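Local atomic coordinates of dual function macrocyclase-peptidase POPB (Galerina marginata, PDB entry 5N4B), a protein that cleaves peptides on the C-terminal side of proline and macrocyclises a 25-residue intermediate during biosynthesis of the amanitin toxins. Residues A[51-56]-A[692-697]; A[287-292]-A[304-309]; A[382-387]-A[395-400]; A[489-494]-A[519-524]. The protein carries 1 engineered substitution. All coordinates share one frame; numbering follows the deposited sequence.

In the fold
Following the chain from the N terminus, the first helix, 46-64, carries residues 51-56, which meet 692-697 only near the C-terminal end to close contact 1, a loop of more than 630 residues that encloses the other three contacts. Within it they follow in series without crossing. Contact 2 (287-292 with 304-309) and contact 3 (382-387 with 395-400) each close a short antiparallel connection in a four-stranded sheet of the beta-propeller. Contact 4 (489-494 with 519-524) is a parallel pair in the eight-stranded hydrolase sheet. Contacts 1 and 4 reach this same sheet, their centres about 30 Å apart; contacts 2 and 3 lie on the other side of the chain's centre from contact 1.

Contact 1: residues A[51-56]-A[692-697]; sequences WTTAQA and IDKSWL
The N-terminal helix 46-64 packs here on the end of strand 688-693, an edge strand of the alpha/beta-hydrolase sheet, and so ties the start of the chain to the catalytic domain. The tight part is apolar and buried. I692 sends CD1 against the helix, where it lies 3.5 Å from T52 CB; the two side chains cross at about a right angle, and CD1 also approaches the methyl T52 CG2. Q55 adds only its CB, at 4.4 Å from I692 CD1, before its chain turns away: its CG sits over the centre of one face of the W51 ring, and its amide NE2 bonds to Q678. F671 of helix 668-680 touches both T52 and I692, so that helix shares in the packing. The I692 side chain is about 9 Å from that of D662, a residue of the charge relay system.

The solvent side is looser and polar. Exposed K694 extends its chain beyond CG past I692 toward the first turns of the helix. T52 OG1 occupies the crowded position between its backbone N and carbonyl carbon (chi1 59°), and also bonds to D49 O. T53 OG1, likewise bonded to D49 O, stands 3.1 Å from K694 NZ at too poor an angle for a bond. The ammonium is instead received by its neighbour, K694 NZ donating to T52 OG1 at 2.8 Å.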
# COMPACT_ATOMS: atom_id res chain seq x y z
N TRP A 51 -18.40 -11.70 -22.15
CA TRP A 51 -16.98 -11.64 -22.48
C TRP A 51 -16.12 -11.97 -21.27
O TRP A 51 -15.18 -12.76 -21.38
CB TRP A 51 -16.63 -10.28 -23.05
CG TRP A 51 -15.18 -10.08 -23.45
CD1 TRP A 51 -14.62 -10.34 -24.67
CD2 TRP A 51 -14.13 -9.58 -22.63
NE1 TRP A 51 -13.27 -10.04 -24.64
CE2 TRP A 51 -12.94 -9.57 -23.40
CE3 TRP A 51 -14.07 -9.16 -21.32
CZ2 TRP A 51 -11.73 -9.13 -22.88
CZ3 TRP A 51 -12.86 -8.74 -20.81
CH2 TRP A 51 -11.71 -8.72 -21.59
N THR A 52 -16.43 -11.40 -20.11
CA THR A 52 -15.61 -11.70 -18.94
C THR A 52 -15.73 -13.16 -18.54
O THR A 52 -14.74 -13.76 -18.10
CB THR A 52 -15.93 -10.79 -17.75
OG1 THR A 52 -17.31 -10.93 -17.38
CG2 THR A 52 -15.66 -9.34 -18.06
N THR A 53 -16.95 -13.72 -18.65
CA THR A 53 -17.17 -15.12 -18.35
C THR A 53 -16.38 -16.00 -19.30
O THR A 53 -15.68 -16.93 -18.87
CB THR A 53 -18.66 -15.44 -18.43
OG1 THR A 53 -19.33 -14.70 -17.42
CG2 THR A 53 -18.90 -16.93 -18.22
N ALA A 54 -16.41 -15.68 -20.61
CA ALA A 54 -15.65 -16.44 -21.59
C ALA A 54 -14.14 -16.36 -21.31
O ALA A 54 -13.42 -17.36 -21.43
CB ALA A 54 -15.93 -15.97 -23.02
N GLN A 55 -13.64 -15.18 -20.94
CA GLN A 55 -12.21 -15.07 -20.68
C GLN A 55 -11.83 -15.84 -19.42
O GLN A 55 -10.82 -16.53 -19.39
CB GLN A 55 -11.84 -13.60 -20.47
CG GLN A 55 -11.88 -12.70 -21.73
CD GLN A 55 -10.78 -12.97 -22.73
OE1 GLN A 55 -9.82 -13.70 -22.47
NE2 GLN A 55 -10.93 -12.41 -23.88
N ALA A 56 -12.64 -15.71 -18.37
CA ALA A 56 -12.32 -16.35 -17.10
C ALA A 56 -12.39 -17.87 -17.23
O ALA A 56 -11.53 -18.58 -16.69
CB ALA A 56 -13.25 -15.85 -15.99
N ILE A 692 -10.73 -12.88 -13.67
CA ILE A 692 -11.61 -11.80 -13.26
C ILE A 692 -12.36 -12.29 -12.03
O ILE A 692 -13.30 -13.09 -12.15
CB ILE A 692 -12.58 -11.38 -14.37
CG1 ILE A 692 -11.78 -11.00 -15.63
CG2 ILE A 692 -13.41 -10.21 -13.85
CD1 ILE A 692 -12.49 -11.06 -16.95
N ASP A 693 -11.99 -11.80 -10.86
CA ASP A 693 -12.70 -12.18 -9.64
C ASP A 693 -13.98 -11.37 -9.55
O ASP A 693 -13.91 -10.14 -9.48
CB ASP A 693 -11.80 -11.95 -8.43
CG ASP A 693 -12.41 -12.47 -7.11
OD1 ASP A 693 -13.65 -12.60 -7.01
OD2 ASP A 693 -11.66 -12.75 -6.15
N LYS A 694 -15.13 -12.04 -9.53
CA LYS A 694 -16.42 -11.34 -9.61
C LYS A 694 -17.05 -11.04 -8.25
O LYS A 694 -18.15 -10.50 -8.21
CB LYS A 694 -17.34 -12.12 -10.54
CG LYS A 694 -16.82 -11.94 -11.98
CD LYS A 694 -17.65 -12.60 -13.03
CE LYS A 694 -17.21 -12.11 -14.39
NZ LYS A 694 -17.94 -12.86 -15.41
N SER A 695 -16.35 -11.31 -7.15
CA SER A 695 -16.75 -10.81 -5.85
C SER A 695 -16.40 -9.34 -5.79
O SER A 695 -15.25 -8.97 -6.03
CB SER A 695 -16.06 -11.58 -4.75
OG SER A 695 -16.44 -11.09 -3.46
N TRP A 696 -17.38 -8.50 -5.52
CA TRP A 696 -17.20 -7.05 -5.54
C TRP A 696 -16.75 -6.61 -4.16
O TRP A 696 -17.58 -6.34 -3.27
CB TRP A 696 -18.49 -6.36 -5.97
CG TRP A 696 -18.30 -4.88 -6.31
CD1 TRP A 696 -17.88 -3.91 -5.49
CD2 TRP A 696 -18.47 -4.28 -7.58
NE1 TRP A 696 -17.80 -2.71 -6.15
CE2 TRP A 696 -18.17 -2.91 -7.44
CE3 TRP A 696 -18.86 -4.77 -8.82
CZ2 TRP A 696 -18.23 -2.02 -8.51
CZ3 TRP A 696 -18.94 -3.91 -9.87
CH2 TRP A 696 -18.61 -2.53 -9.71
N LEU A 697 -15.45 -6.49 -3.99
CA LEU A 697 -14.90 -6.10 -2.70
C LEU A 697 -15.31 -4.67 -2.38
O LEU A 697 -15.24 -3.77 -3.24
CB LEU A 697 -13.38 -6.20 -2.78
CG LEU A 697 -12.80 -7.61 -2.89
CD1 LEU A 697 -11.29 -7.48 -3.11
CD2 LEU A 697 -13.14 -8.47 -1.67

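Contact 2: residues A[287-292]-A[304-309]; sequences LLWVAE and WRKVVN
This is an antiparallel strand pairing at the outer edge of a four-stranded propeller sheet, between strand 287-292 and 305-308, one of its two edge strands. L288 with V308 and V290 with R305 are hydrogen-bonded pairs; L288 N gives V308 O a nearly straight bond (169°) on a lone pair, and R305 N reaches V290 O at 2.8 Å from above the carbonyl plane. Between these pairs the register slips by one, a beta bulge, and K306 is the centre of an inverse gamma turn there.

W289 carries the side-chain contact. Its CG stands anti to the carbonyl carbon (chi1 -63°), and the extended K306 chain runs alongside the indole, pointing the same way, with K306 CG 3.7 Å from the centroid of the five-membered ring in a CH-pi contact. In the ring plane, W289 NE1 donates to N309 OD1 at 3.0 Å, a bent bond arriving above the amide carbonyl plane. At the six-membered ring W289 CE3 meets W304 CB at 3.6 Å, the two indoles meeting obliquely; W304 CE3 also touches A291 CB. V290 and V307 join through their CG2 methyls. Such a bulged outer-strand pairing belongs to a four-stranded antiparallel blade of a beta-propeller.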
# COMPACT_ATOMS: atom_id res chain seq x y z
N LEU A 287 -0.64 21.50 1.81
CA LEU A 287 -0.81 22.66 2.65
C LEU A 287 -0.86 22.23 4.11
O LEU A 287 -1.12 21.07 4.46
CB LEU A 287 -2.11 23.42 2.30
CG LEU A 287 -2.28 23.76 0.82
CD1 LEU A 287 -3.51 24.61 0.63
CD2 LEU A 287 -1.09 24.42 0.23
N LEU A 288 -0.61 23.17 4.99
CA LEU A 288 -0.63 22.92 6.43
C LEU A 288 -1.14 24.18 7.12
O LEU A 288 -0.48 25.23 7.08
CB LEU A 288 0.76 22.55 6.95
CG LEU A 288 0.93 22.55 8.48
CD1 LEU A 288 0.13 21.46 9.05
CD2 LEU A 288 2.39 22.44 8.86
N TRP A 289 -2.32 24.07 7.71
CA TRP A 289 -2.93 25.16 8.47
C TRP A 289 -3.05 24.72 9.92
O TRP A 289 -3.15 23.51 10.22
CB TRP A 289 -4.30 25.58 7.92
CG TRP A 289 -4.33 26.13 6.51
CD1 TRP A 289 -3.28 26.38 5.69
CD2 TRP A 289 -5.51 26.47 5.79
NE1 TRP A 289 -3.74 26.87 4.48
CE2 TRP A 289 -5.10 26.94 4.53
CE3 TRP A 289 -6.87 26.42 6.10
CZ2 TRP A 289 -6.01 27.37 3.58
CZ3 TRP A 289 -7.79 26.83 5.14
CH2 TRP A 289 -7.34 27.33 3.91
N VAL A 290 -3.01 25.69 10.83
CA VAL A 290 -2.96 25.42 12.26
C VAL A 290 -4.03 26.23 12.96
O VAL A 290 -4.06 27.45 12.81
CB VAL A 290 -1.58 25.79 12.85
CG1 VAL A 290 -1.55 25.47 14.36
CG2 VAL A 290 -0.46 25.06 12.12
N ALA A 291 -4.83 25.58 13.77
CA ALA A 291 -5.82 26.23 14.61
C ALA A 291 -5.47 26.02 16.07
O ALA A 291 -5.01 24.94 16.47
CB ALA A 291 -7.23 25.69 14.39
N GLU A 292 -5.74 27.02 16.89
CA GLU A 292 -5.64 26.89 18.33
C GLU A 292 -6.98 26.40 18.88
O GLU A 292 -8.04 26.96 18.55
CB GLU A 292 -5.27 28.24 18.93
CG GLU A 292 -3.87 28.70 18.58
CD GLU A 292 -3.48 29.95 19.32
OE1 GLU A 292 -4.39 30.73 19.66
OE2 GLU A 292 -2.28 30.15 19.56
N TRP A 304 -8.30 29.27 11.19
CA TRP A 304 -7.08 28.68 10.65
C TRP A 304 -6.02 29.72 10.42
O TRP A 304 -6.25 30.70 9.70
CB TRP A 304 -7.39 28.00 9.32
CG TRP A 304 -8.33 26.91 9.41
CD1 TRP A 304 -9.62 26.88 8.94
CD2 TRP A 304 -8.11 25.64 10.04
NE1 TRP A 304 -10.19 25.69 9.23
CE2 TRP A 304 -9.29 24.89 9.90
CE3 TRP A 304 -7.01 25.05 10.69
CZ2 TRP A 304 -9.42 23.60 10.37
CZ3 TRP A 304 -7.16 23.74 11.17
CH2 TRP A 304 -8.35 23.05 11.01
N ARG A 305 -4.81 29.45 10.94
CA ARG A 305 -3.61 30.16 10.56
C ARG A 305 -2.97 29.43 9.39
O ARG A 305 -2.62 28.24 9.50
CB ARG A 305 -2.63 30.22 11.72
CG ARG A 305 -1.35 30.97 11.42
CD ARG A 305 -0.49 31.09 12.63
NE ARG A 305 0.73 31.80 12.33
CZ ARG A 305 1.63 32.16 13.25
NH1 ARG A 305 1.44 31.87 14.53
NH2 ARG A 305 2.72 32.82 12.89
N LYS A 306 -2.78 30.12 8.27
CA LYS A 306 -2.39 29.52 6.99
C LYS A 306 -0.87 29.46 6.88
O LYS A 306 -0.23 30.10 6.04
CB LYS A 306 -3.06 30.25 5.84
CG LYS A 306 -4.59 30.23 5.89
CD LYS A 306 -5.20 31.00 4.68
CE LYS A 306 -6.71 31.04 4.72
NZ LYS A 306 -7.14 31.94 3.57
N VAL A 307 -0.29 28.58 7.70
CA VAL A 307 1.15 28.53 7.88
C VAL A 307 1.86 28.14 6.60
O VAL A 307 2.85 28.79 6.20
CB VAL A 307 1.53 27.60 9.05
CG1 VAL A 307 2.99 27.44 9.17
CG2 VAL A 307 0.99 28.16 10.34
N VAL A 308 1.42 27.06 5.96
CA VAL A 308 1.88 26.67 4.62
C VAL A 308 0.68 26.80 3.70
O VAL A 308 -0.30 26.05 3.82
CB VAL A 308 2.45 25.23 4.60
CG1 VAL A 308 2.81 24.82 3.16
CG2 VAL A 308 3.67 25.08 5.51
N ASN A 309 0.73 27.77 2.78
CA ASN A 309 -0.43 28.09 1.97
C ASN A 309 -0.16 28.07 0.47
O ASN A 309 -0.97 28.60 -0.30
CB ASN A 309 -1.04 29.43 2.38
CG ASN A 309 -2.47 29.53 2.02
OD1 ASN A 309 -3.23 28.56 2.09
ND2 ASN A 309 -2.87 30.74 1.61

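Contact 3: residues A[382-387]-A[395-400]; sequences KDEIYL and LTRLAP
R397 places CG anti to its backbone N (chi1 -178°) and stays extended to NE, so its guanidinium runs across to E384, whose CG lies anti to its carbonyl carbon (chi1 -52°). Y386, with CG likewise anti to its carbonyl carbon, brings its ring beside the aliphatic part of that arginine: Y386 CE2 is 3.6 Å from R397 CB, and the hydroxyl is near R397 CD. The carboxylate and guanidinium planes stack about 21° apart, with E384 CG 3.5 Å from R397 NH2; E384 OE2 lies well out of the guanidinium plane, so the opposite charges probably attract without a salt bridge. E384 is held otherwise, since Y386 OH donates to E384 OE1 at 2.7 Å and E384 OE2 pairs with R379. P400 O lies over the opposite guanidinium face, while two waters meet its edge in plane. One water accepts from R397 NH2 and also reaches D383 O; the other accepts from I385 N and R397 NE and also reaches L398 O, bridging the strands where they diverge.

The backbone forms an antiparallel beta hairpin. Y386 and R397 are a non-hydrogen-bonded pair, and L398 N reaches I385 O at 2.8 Å. L395 and T396 both face L387 in a classic beta bulge: L387 N donates to T396 O, and L395 N to L387 O at 2.7 Å, both nearly along the C=O axis. On the face of I385, L387 and L398, L419, L421, F417 and Y433 of strands 416-423 and 426-434 pack against the pair, while strand 372-379 flanks 382-388 on its other edge within the propeller sheet.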
# COMPACT_ATOMS: atom_id res chain seq x y z
N LYS A 382 17.48 0.33 2.80
CA LYS A 382 17.50 -0.49 4.00
C LYS A 382 17.40 0.46 5.20
O LYS A 382 18.08 1.49 5.27
CB LYS A 382 18.81 -1.28 4.05
CG LYS A 382 18.89 -2.35 2.90
CD LYS A 382 20.26 -2.95 2.69
CE LYS A 382 21.19 -2.01 1.96
NZ LYS A 382 22.51 -2.61 1.92
N ASP A 383 16.53 0.13 6.13
CA ASP A 383 16.19 1.02 7.21
C ASP A 383 17.16 0.92 8.38
O ASP A 383 17.61 -0.18 8.76
CB ASP A 383 14.76 0.75 7.69
CG ASP A 383 13.71 1.24 6.71
OD1 ASP A 383 14.01 2.07 5.79
OD2 ASP A 383 12.51 0.89 6.88
N GLU A 384 17.44 2.08 8.97
CA GLU A 384 18.32 2.24 10.12
C GLU A 384 17.58 3.06 11.17
O GLU A 384 16.91 4.05 10.84
CB GLU A 384 19.59 2.96 9.72
CG GLU A 384 20.29 2.33 8.53
CD GLU A 384 21.58 3.04 8.13
OE1 GLU A 384 21.90 4.11 8.72
OE2 GLU A 384 22.29 2.54 7.24
N ILE A 385 17.68 2.67 12.43
CA ILE A 385 16.91 3.29 13.50
C ILE A 385 17.84 4.01 14.45
O ILE A 385 18.82 3.42 14.93
CB ILE A 385 16.07 2.23 14.25
CG1 ILE A 385 15.24 1.38 13.26
CG2 ILE A 385 15.17 2.93 15.26
CD1 ILE A 385 15.75 0.00 13.09
N TYR A 386 17.51 5.26 14.79
CA TYR A 386 18.33 6.08 15.69
C TYR A 386 17.46 6.73 16.75
O TYR A 386 16.34 7.14 16.49
CB TYR A 386 19.10 7.19 14.92
CG TYR A 386 20.06 6.63 13.91
CD1 TYR A 386 19.64 6.36 12.63
CD2 TYR A 386 21.34 6.31 14.25
CE1 TYR A 386 20.52 5.82 11.70
CE2 TYR A 386 22.22 5.82 13.34
CZ TYR A 386 21.81 5.55 12.07
OH TYR A 386 22.70 4.97 11.18
N LEU A 387 18.05 6.92 17.94
CA LEU A 387 17.48 7.68 19.03
C LEU A 387 18.19 9.03 19.10
O LEU A 387 19.42 9.07 19.07
CB LEU A 387 17.64 6.90 20.34
CG LEU A 387 17.07 7.59 21.55
CD1 LEU A 387 15.54 7.69 21.49
CD2 LEU A 387 17.49 6.79 22.80
N LEU A 395 22.00 9.88 19.57
CA LEU A 395 22.54 9.21 20.74
C LEU A 395 23.05 7.83 20.44
O LEU A 395 24.11 7.43 20.95
CB LEU A 395 21.49 9.13 21.85
CG LEU A 395 20.98 10.47 22.40
CD1 LEU A 395 19.87 10.25 23.39
CD2 LEU A 395 22.08 11.28 23.02
N THR A 396 22.30 7.07 19.65
CA THR A 396 22.64 5.68 19.44
C THR A 396 21.87 5.17 18.23
O THR A 396 20.79 5.68 17.89
CB THR A 396 22.36 4.84 20.69
OG1 THR A 396 22.91 3.53 20.53
CG2 THR A 396 20.94 4.72 20.97
N ARG A 397 22.42 4.13 17.62
CA ARG A 397 21.74 3.35 16.60
C ARG A 397 21.14 2.13 17.29
O ARG A 397 21.83 1.44 18.07
CB ARG A 397 22.70 2.92 15.50
CG ARG A 397 21.96 2.12 14.39
CD ARG A 397 22.80 1.95 13.18
NE ARG A 397 22.10 1.12 12.20
CZ ARG A 397 22.67 0.71 11.10
NH1 ARG A 397 23.90 1.09 10.82
NH2 ARG A 397 22.03 -0.08 10.31
N LEU A 398 19.88 1.85 17.03
CA LEU A 398 19.18 0.70 17.61
C LEU A 398 19.09 -0.40 16.56
O LEU A 398 18.89 -0.13 15.38
CB LEU A 398 17.77 1.09 18.08
CG LEU A 398 17.75 2.16 19.16
CD1 LEU A 398 16.30 2.49 19.52
CD2 LEU A 398 18.53 1.63 20.39
N ALA A 399 19.24 -1.66 17.00
CA ALA A 399 19.20 -2.81 16.10
C ALA A 399 20.18 -2.63 14.95
O ALA A 399 19.81 -2.74 13.78
CB ALA A 399 17.80 -3.07 15.58
N PRO A 400 21.44 -2.36 15.25
CA PRO A 400 22.38 -2.03 14.19
C PRO A 400 22.67 -3.12 13.18
O PRO A 400 23.18 -2.79 12.11
CB PRO A 400 23.66 -1.67 14.97
CG PRO A 400 23.51 -2.40 16.21
CD PRO A 400 22.08 -2.36 16.56
O HOH W 1 19.40 -1.31 10.53
O HOH W 2 19.39 0.27 12.78

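Contact 4: residues A[489-494]-A[519-524]; sequences TAAAIQ and YGAIFA
Backbone hydrogen bonds define this contact as the parallel pairing of strands 492-495 and 522-526, joined through helix 510-519 as a beta-alpha-beta unit of the alpha/beta-hydrolase fold. I522 N donates to A491 O at 2.8 Å, I493 N to I522 O at 2.9 Å, and A524 N to I493 O, so the bonds pass alternately between the strands; the first two run nearly along the C=O axis. Weaker CA-H...O contacts fill in between them, as from F523 CA to I493 O at 3.3 Å.

One water extends the polar link before the strands begin: it accepts from A491 N and donates to Y519 O, bridging the loop to the last turn of the helix. There G520 leaves the helical conformation with positive phi (67°), turning the chain into the strand.

Apolar contacts divide between the two faces. On one, I522 holds CG1 in the crowded position between its backbone N and carbonyl carbon (chi1 70°), which sets it 3.6 Å from A492 CB, while I522 CG2 reaches back toward A490 CB. On the other, I493 CG2 comes at the edge of the F523 ring, in its plane, 4.0 Å from F523 CD1; the phenyl group has CG anti to its backbone N (chi1 -175°).

Helices cover both faces. I493 and F523 pack on helix 510-519, and I493 also on W716 and I719 of helix 705-722; Q494 and A524 meet helix 548-563, where Q494 NE2 bonds to F554 O. Strand 572-577 flanks 492-495 on its far edge.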
# COMPACT_ATOMS: atom_id res chain seq x y z
N THR A 489 21.39 -20.56 -14.61
CA THR A 489 20.37 -21.60 -14.71
C THR A 489 19.06 -21.30 -14.00
O THR A 489 18.05 -21.94 -14.34
CB THR A 489 20.88 -22.96 -14.18
OG1 THR A 489 21.21 -22.89 -12.79
CG2 THR A 489 22.13 -23.41 -14.97
N ALA A 490 19.03 -20.43 -12.98
CA ALA A 490 17.82 -20.21 -12.18
C ALA A 490 16.79 -19.39 -12.95
O ALA A 490 17.14 -18.52 -13.75
CB ALA A 490 18.17 -19.48 -10.90
N ALA A 491 15.52 -19.60 -12.65
CA ALA A 491 14.50 -18.67 -13.07
C ALA A 491 14.44 -17.51 -12.07
O ALA A 491 14.86 -17.63 -10.93
CB ALA A 491 13.12 -19.36 -13.09
N ALA A 492 13.90 -16.39 -12.52
CA ALA A 492 13.77 -15.22 -11.67
C ALA A 492 12.35 -14.70 -11.73
O ALA A 492 11.75 -14.69 -12.81
CB ALA A 492 14.75 -14.11 -12.12
N ILE A 493 11.81 -14.31 -10.59
CA ILE A 493 10.62 -13.49 -10.54
C ILE A 493 11.05 -12.10 -10.14
O ILE A 493 11.67 -11.91 -9.08
CB ILE A 493 9.52 -14.04 -9.64
CG1 ILE A 493 8.82 -15.16 -10.42
CG2 ILE A 493 8.55 -12.95 -9.31
CD1 ILE A 493 9.56 -16.36 -10.68
N GLN A 494 10.76 -11.14 -11.01
CA GLN A 494 11.17 -9.76 -10.86
C GLN A 494 9.93 -8.92 -10.59
O GLN A 494 9.00 -8.90 -11.41
CB GLN A 494 11.91 -9.28 -12.10
CG GLN A 494 12.38 -7.86 -12.06
CD GLN A 494 13.11 -7.46 -13.29
OE1 GLN A 494 14.09 -8.11 -13.65
NE2 GLN A 494 12.65 -6.42 -13.97
N TYR A 519 11.63 -24.41 -6.52
CA TYR A 519 12.11 -24.39 -7.89
C TYR A 519 13.55 -23.94 -8.03
O TYR A 519 14.07 -23.97 -9.17
CB TYR A 519 11.19 -23.48 -8.72
CG TYR A 519 9.81 -24.01 -8.91
CD1 TYR A 519 9.57 -25.12 -9.72
CD2 TYR A 519 8.73 -23.35 -8.36
CE1 TYR A 519 8.29 -25.59 -9.93
CE2 TYR A 519 7.46 -23.80 -8.60
CZ TYR A 519 7.25 -24.92 -9.38
OH TYR A 519 5.94 -25.32 -9.59
N GLY A 520 14.23 -23.54 -6.96
CA GLY A 520 15.59 -23.04 -7.14
C GLY A 520 15.59 -21.74 -7.91
O GLY A 520 16.51 -21.48 -8.71
N ALA A 521 14.58 -20.90 -7.71
CA ALA A 521 14.42 -19.65 -8.44
C ALA A 521 14.92 -18.52 -7.56
O ALA A 521 15.18 -18.70 -6.38
CB ALA A 521 12.95 -19.43 -8.79
N ILE A 522 15.06 -17.33 -8.15
CA ILE A 522 15.47 -16.15 -7.40
C ILE A 522 14.35 -15.10 -7.50
O ILE A 522 13.52 -15.14 -8.41
CB ILE A 522 16.81 -15.60 -7.89
CG1 ILE A 522 16.70 -14.96 -9.27
CG2 ILE A 522 17.90 -16.67 -7.85
CD1 ILE A 522 17.97 -14.33 -9.77
N PHE A 523 14.31 -14.19 -6.51
CA PHE A 523 13.37 -13.07 -6.48
C PHE A 523 14.18 -11.79 -6.56
O PHE A 523 15.12 -11.59 -5.80
CB PHE A 523 12.59 -13.10 -5.17
CG PHE A 523 11.50 -12.11 -5.02
CD1 PHE A 523 10.45 -12.08 -5.92
CD2 PHE A 523 11.48 -11.27 -3.93
CE1 PHE A 523 9.40 -11.19 -5.77
CE2 PHE A 523 10.43 -10.35 -3.80
CZ PHE A 523 9.43 -10.32 -4.70
N ALA A 524 13.81 -10.91 -7.47
CA ALA A 524 14.56 -9.70 -7.77
C ALA A 524 13.66 -8.50 -7.60
O ALA A 524 12.56 -8.46 -8.16
CB ALA A 524 15.11 -9.75 -9.19
O HOH W 3 14.65 -22.01 -11.27